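Local structure of Non-reducing end beta-L-arabinofuranosidase (5MQO) at residues A384-M389 with L463-Q468; F391-L396 with E406-C411. The protein is a gut bacterial glycoside hydrolase of family GH127, linked to pectin breakdown as an aceric acidase and probably cleaving terminal sugars from plant glycans. All blocks are in the same frame, centred on the assembly; numbering follows the deposited sequence.

Contact 1 (A384-M389 with L463-Q468); sequences ANIGNM and LRTLCQ
Ile386 puts its CG2 methyl anti to the backbone N and its CG1 branch anti to the carbonyl carbon (chi1 -66°), which sends both arms off helix 382-399 toward Thr465. The longer arm stays extended (chi2 172°), carrying CD1 out beside CG2. Thr465 answers from helix 458-466 with OG1 anti to its own carbonyl carbon, and the two side chains meet tip to tip. The hydroxyl faces the fork of the isoleucine: Thr465 OG1 lies 3.6 Å from Ile386 CG2 and 3.9 Å from Ile386 CD1. That is van der Waals contact; the polar partner of the hydroxyl is the carbonyl O of Asn461, one turn earlier in its own helix, so this buried oxygen is satisfied there while its flank rests on methyl groups. One turn beyond Ile386, Met389 runs out fully extended and brings SD to 4.5 Å from Thr465 CG2, a looser touch. No hydrogen bond spans the two segments, and the nearest backbones, at Ile386 and Thr465, keep their CA atoms 7.7 Å apart. Val416 of helix 402-416 touches both Ile386 and Leu466, while Tyr302 of helix 297-314 also packs on Ile386. The contact thus joins helix 382-399 to helix 458-466 by side-chain packing alone, in the buried interior of the GH127 catalytic domain, consistent with the (alpha/alpha)6-barrel of this family.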
# COMPACT_ATOMS: atom_id res chain seq x y z
N ALA A 384 -1.75 -8.13 1.08
CA ALA A 384 -2.72 -8.00 -0.02
C ALA A 384 -2.96 -6.53 -0.28
O ALA A 384 -3.17 -6.10 -1.43
CB ALA A 384 -4.05 -8.69 0.31
N ASN A 385 -2.93 -5.76 0.82
CA ASN A 385 -3.23 -4.34 0.78
C ASN A 385 -1.99 -3.61 0.19
O ASN A 385 -2.12 -2.71 -0.62
CB ASN A 385 -3.59 -3.86 2.17
CG ASN A 385 -4.58 -4.79 2.89
OD1 ASN A 385 -5.24 -5.61 2.27
ND2 ASN A 385 -4.67 -4.66 4.22
N ILE A 386 -0.80 -4.08 0.54
CA ILE A 386 0.46 -3.64 -0.07
C ILE A 386 0.46 -3.99 -1.55
O ILE A 386 1.04 -3.28 -2.36
CB ILE A 386 1.69 -4.29 0.62
CG1 ILE A 386 1.81 -3.79 2.06
CG2 ILE A 386 2.99 -4.05 -0.17
CD1 ILE A 386 2.85 -4.50 2.90
N GLY A 387 -0.13 -5.13 -1.88
CA GLY A 387 -0.25 -5.55 -3.26
C GLY A 387 -1.09 -4.58 -4.07
O GLY A 387 -0.67 -4.14 -5.13
N ASN A 388 -2.27 -4.26 -3.57
CA ASN A 388 -3.15 -3.28 -4.22
C ASN A 388 -2.42 -1.92 -4.36
O ASN A 388 -2.58 -1.24 -5.37
CB ASN A 388 -4.42 -3.11 -3.41
CG ASN A 388 -5.52 -2.39 -4.17
OD1 ASN A 388 -5.68 -2.52 -5.40
ND2 ASN A 388 -6.33 -1.64 -3.43
N MET A 389 -1.61 -1.56 -3.37
CA MET A 389 -0.85 -0.32 -3.41
C MET A 389 0.19 -0.31 -4.55
O MET A 389 0.25 0.64 -5.33
CB MET A 389 -0.14 -0.13 -2.08
CG MET A 389 0.69 1.14 -2.01
SD MET A 389 1.66 1.26 -0.51
CE MET A 389 2.86 2.45 -1.06
N LEU A 463 7.18 -3.83 7.08
CA LEU A 463 8.21 -2.90 7.54
C LEU A 463 9.05 -2.33 6.39
O LEU A 463 9.26 -1.12 6.30
CB LEU A 463 9.11 -3.56 8.60
CG LEU A 463 10.23 -2.68 9.21
CD1 LEU A 463 9.72 -1.35 9.75
CD2 LEU A 463 11.00 -3.42 10.31
N ARG A 464 9.52 -3.16 5.49
CA ARG A 464 10.26 -2.62 4.36
C ARG A 464 9.41 -1.69 3.49
O ARG A 464 9.91 -0.73 2.94
CB ARG A 464 10.90 -3.73 3.52
CG ARG A 464 9.96 -4.47 2.60
CD ARG A 464 9.85 -3.87 1.20
NE ARG A 464 10.38 -4.80 0.22
CZ ARG A 464 9.80 -5.96 -0.14
NH1 ARG A 464 8.64 -6.34 0.38
NH2 ARG A 464 10.39 -6.74 -1.03
N THR A 465 8.11 -1.98 3.39
CA THR A 465 7.25 -1.13 2.58
C THR A 465 7.13 0.22 3.26
O THR A 465 7.42 1.26 2.65
CB THR A 465 5.88 -1.76 2.32
OG1 THR A 465 6.01 -2.79 1.34
CG2 THR A 465 4.91 -0.74 1.79
N LEU A 466 6.77 0.20 4.54
CA LEU A 466 6.68 1.44 5.31
C LEU A 466 8.01 2.19 5.35
O LEU A 466 8.00 3.40 5.25
CB LEU A 466 6.14 1.21 6.72
CG LEU A 466 4.70 0.70 6.77
CD1 LEU A 466 4.42 0.02 8.10
CD2 LEU A 466 3.72 1.82 6.54
N CYS A 467 9.15 1.48 5.46
CA CYS A 467 10.49 2.11 5.36
C CYS A 467 10.78 2.79 4.00
O CYS A 467 11.78 3.48 3.87
CB CYS A 467 11.61 1.10 5.63
SG CYS A 467 11.82 0.61 7.36
N GLN A 468 9.92 2.57 3.00
CA GLN A 468 10.09 3.13 1.66
C GLN A 468 9.06 4.15 1.26
O GLN A 468 9.11 4.63 0.14
CB GLN A 468 10.00 1.99 0.66
CG GLN A 468 11.16 1.02 0.72
CD GLN A 468 10.84 -0.25 -0.02
OE1 GLN A 468 9.66 -0.54 -0.30
NE2 GLN A 468 11.87 -1.03 -0.33

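Contact 2 (F391-L396 with E406-C411)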
# COMPACT_ATOMS: atom_id res chain seq x y z
N PHE A 391 0.25 -2.46 -7.15
CA PHE A 391 -0.52 -2.50 -8.42
C PHE A 391 -0.84 -1.07 -8.85
O PHE A 391 -0.51 -0.65 -9.97
CB PHE A 391 -1.79 -3.36 -8.27
CG PHE A 391 -2.70 -3.41 -9.50
CD1 PHE A 391 -2.19 -3.42 -10.81
CD2 PHE A 391 -4.08 -3.50 -9.34
CE1 PHE A 391 -3.04 -3.48 -11.92
CE2 PHE A 391 -4.93 -3.56 -10.46
CZ PHE A 391 -4.40 -3.54 -11.75
N ASN A 392 -1.40 -0.28 -7.94
CA ASN A 392 -1.85 1.04 -8.33
C ASN A 392 -0.69 1.98 -8.68
O ASN A 392 -0.83 2.91 -9.49
CB ASN A 392 -2.73 1.66 -7.25
CG ASN A 392 -4.15 1.21 -7.37
OD1 ASN A 392 -4.97 1.87 -7.98
ND2 ASN A 392 -4.44 0.06 -6.81
N TRP A 393 0.46 1.74 -8.06
CA TRP A 393 1.61 2.54 -8.33
C TRP A 393 2.10 2.29 -9.76
O TRP A 393 2.41 3.23 -10.44
CB TRP A 393 2.70 2.30 -7.32
CG TRP A 393 3.87 3.18 -7.56
CD1 TRP A 393 5.03 2.85 -8.19
CD2 TRP A 393 3.97 4.57 -7.23
NE1 TRP A 393 5.86 3.93 -8.25
CE2 TRP A 393 5.24 5.00 -7.66
CE3 TRP A 393 3.13 5.48 -6.59
CZ2 TRP A 393 5.67 6.30 -7.48
CZ3 TRP A 393 3.57 6.78 -6.40
CH2 TRP A 393 4.83 7.18 -6.86
N ARG A 394 2.14 1.03 -10.20
CA ARG A 394 2.53 0.70 -11.57
C ARG A 394 1.53 1.28 -12.57
O ARG A 394 1.91 1.87 -13.59
CB ARG A 394 2.61 -0.80 -11.77
CG ARG A 394 3.97 -1.42 -11.47
CD ARG A 394 4.31 -1.35 -10.02
NE ARG A 394 5.53 -2.08 -9.72
CZ ARG A 394 6.23 -1.92 -8.60
NH1 ARG A 394 5.84 -1.08 -7.64
NH2 ARG A 394 7.33 -2.63 -8.44
N MET A 395 0.24 1.15 -12.25
CA MET A 395 -0.79 1.74 -13.11
C MET A 395 -0.65 3.27 -13.23
O MET A 395 -0.82 3.83 -14.32
CB MET A 395 -2.19 1.34 -12.63
CG MET A 395 -2.44 -0.17 -12.71
SD MET A 395 -2.55 -0.87 -14.36
CE MET A 395 -4.09 -0.15 -14.90
N LEU A 396 -0.33 3.94 -12.13
CA LEU A 396 0.03 5.35 -12.20
C LEU A 396 1.16 5.60 -13.21
O LEU A 396 1.00 6.43 -14.11
CB LEU A 396 0.43 5.90 -10.83
CG LEU A 396 0.80 7.39 -10.75
CD1 LEU A 396 -0.40 8.29 -11.07
CD2 LEU A 396 1.35 7.69 -9.37
N GLU A 406 -4.52 8.10 -6.02
CA GLU A 406 -5.48 8.11 -4.90
C GLU A 406 -5.45 6.78 -4.13
O GLU A 406 -5.38 6.77 -2.89
CB GLU A 406 -6.89 8.36 -5.44
CG GLU A 406 -7.98 8.60 -4.40
CD GLU A 406 -7.72 9.78 -3.49
OE1 GLU A 406 -7.23 10.83 -3.96
OE2 GLU A 406 -8.01 9.66 -2.28
N LEU A 407 -5.46 5.68 -4.87
CA LEU A 407 -5.43 4.34 -4.29
C LEU A 407 -4.14 4.00 -3.60
O LEU A 407 -4.16 3.32 -2.56
CB LEU A 407 -5.79 3.30 -5.36
CG LEU A 407 -7.33 3.36 -5.42
CD1 LEU A 407 -7.85 3.30 -6.82
CD2 LEU A 407 -7.96 2.28 -4.56
N VAL A 408 -3.02 4.46 -4.16
CA VAL A 408 -1.74 4.33 -3.47
C VAL A 408 -1.84 4.99 -2.09
O VAL A 408 -1.43 4.39 -1.11
CB VAL A 408 -0.57 4.93 -4.31
CG1 VAL A 408 0.71 5.04 -3.49
CG2 VAL A 408 -0.29 4.08 -5.53
N GLU A 409 -2.42 6.19 -2.01
CA GLU A 409 -2.50 6.92 -0.72
C GLU A 409 -3.46 6.24 0.26
O GLU A 409 -3.09 5.98 1.42
CB GLU A 409 -2.93 8.39 -0.90
CG GLU A 409 -2.66 9.30 0.31
CD GLU A 409 -3.03 10.76 0.07
OE1 GLU A 409 -4.23 11.01 -0.22
OE2 GLU A 409 -2.14 11.66 0.09
N THR A 410 -4.67 5.95 -0.21
CA THR A 410 -5.69 5.26 0.59
C THR A 410 -5.11 4.00 1.22
O THR A 410 -5.21 3.82 2.44
CB THR A 410 -6.88 4.87 -0.30
OG1 THR A 410 -7.32 6.06 -0.97
CG2 THR A 410 -8.05 4.22 0.50
N CYS A 411 -4.45 3.18 0.41
CA CYS A 411 -3.84 1.95 0.89
C CYS A 411 -2.76 2.20 1.94
O CYS A 411 -2.77 1.60 3.03
CB CYS A 411 -3.30 1.12 -0.28
SG CYS A 411 -4.60 0.35 -1.29
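The indole of Trp393 meets Val408 with its edge: CG2 of the valine lies close to the ring plane, 3.8 Å from Trp393 CE3. Away from this edge, Trp393 NE1 is hydrogen-bonded to Asn38 OD1; Tyr472 also makes an edge-to-face pair with the indole. The amide of Asn392 is crossed obliquely by Leu407, whose CB comes to 3.1 Å from Asn392 OD1, with Leu407 CD1 at 3.4 Å from the same oxygen. With chi1 at -84°, the Asn392 amide sits beside its backbone N, where ND2 can bond to the carbonyl of Asn388 one turn back; OD1 accepts from Trp327 NE1. Both ends of this buried amide are therefore tied down, and Leu407 packs against it. Helices 382-399 and 402-416 form an antiparallel alpha-hairpin, joined by a short turn; the axes of segments 391-396 and 406-411 come within 8.6 Å at an angle of 157°. Val408 CG2 exploits that closeness, reaching 3.5 Å from Trp393 N and so touching the backbone as well as the side chains. Farther along segment 406-411, Thr410 OG1 donates to Glu406 O at 2.8 Å from above the carbonyl plane, and that oxygen also accepts the helical bond from Thr410 N.

Overall arrangement
Both contacts are buried near the centre of the chain, about 11 Å apart between centres, and both draw on helix 382-399. Contact 2 pairs it with the helix that follows directly, 402-416, whereas contact 1 joins it to helix 458-466 from much later in the chain, so contact 2 is nested within the loop that contact 1 closes. The sequence neighbours bury more surface, 211 Å² against 115 Å². Neither interface has a hydrogen bond across it, but contact 1 brings together isoleucine methyls, a hydroxyl bonded within its own helix and a thioether, while contact 2 sets an indole edge and a tethered amide against valine and leucine. The two meet where Met389 CB lies 3.8 Å from Cys411 CB.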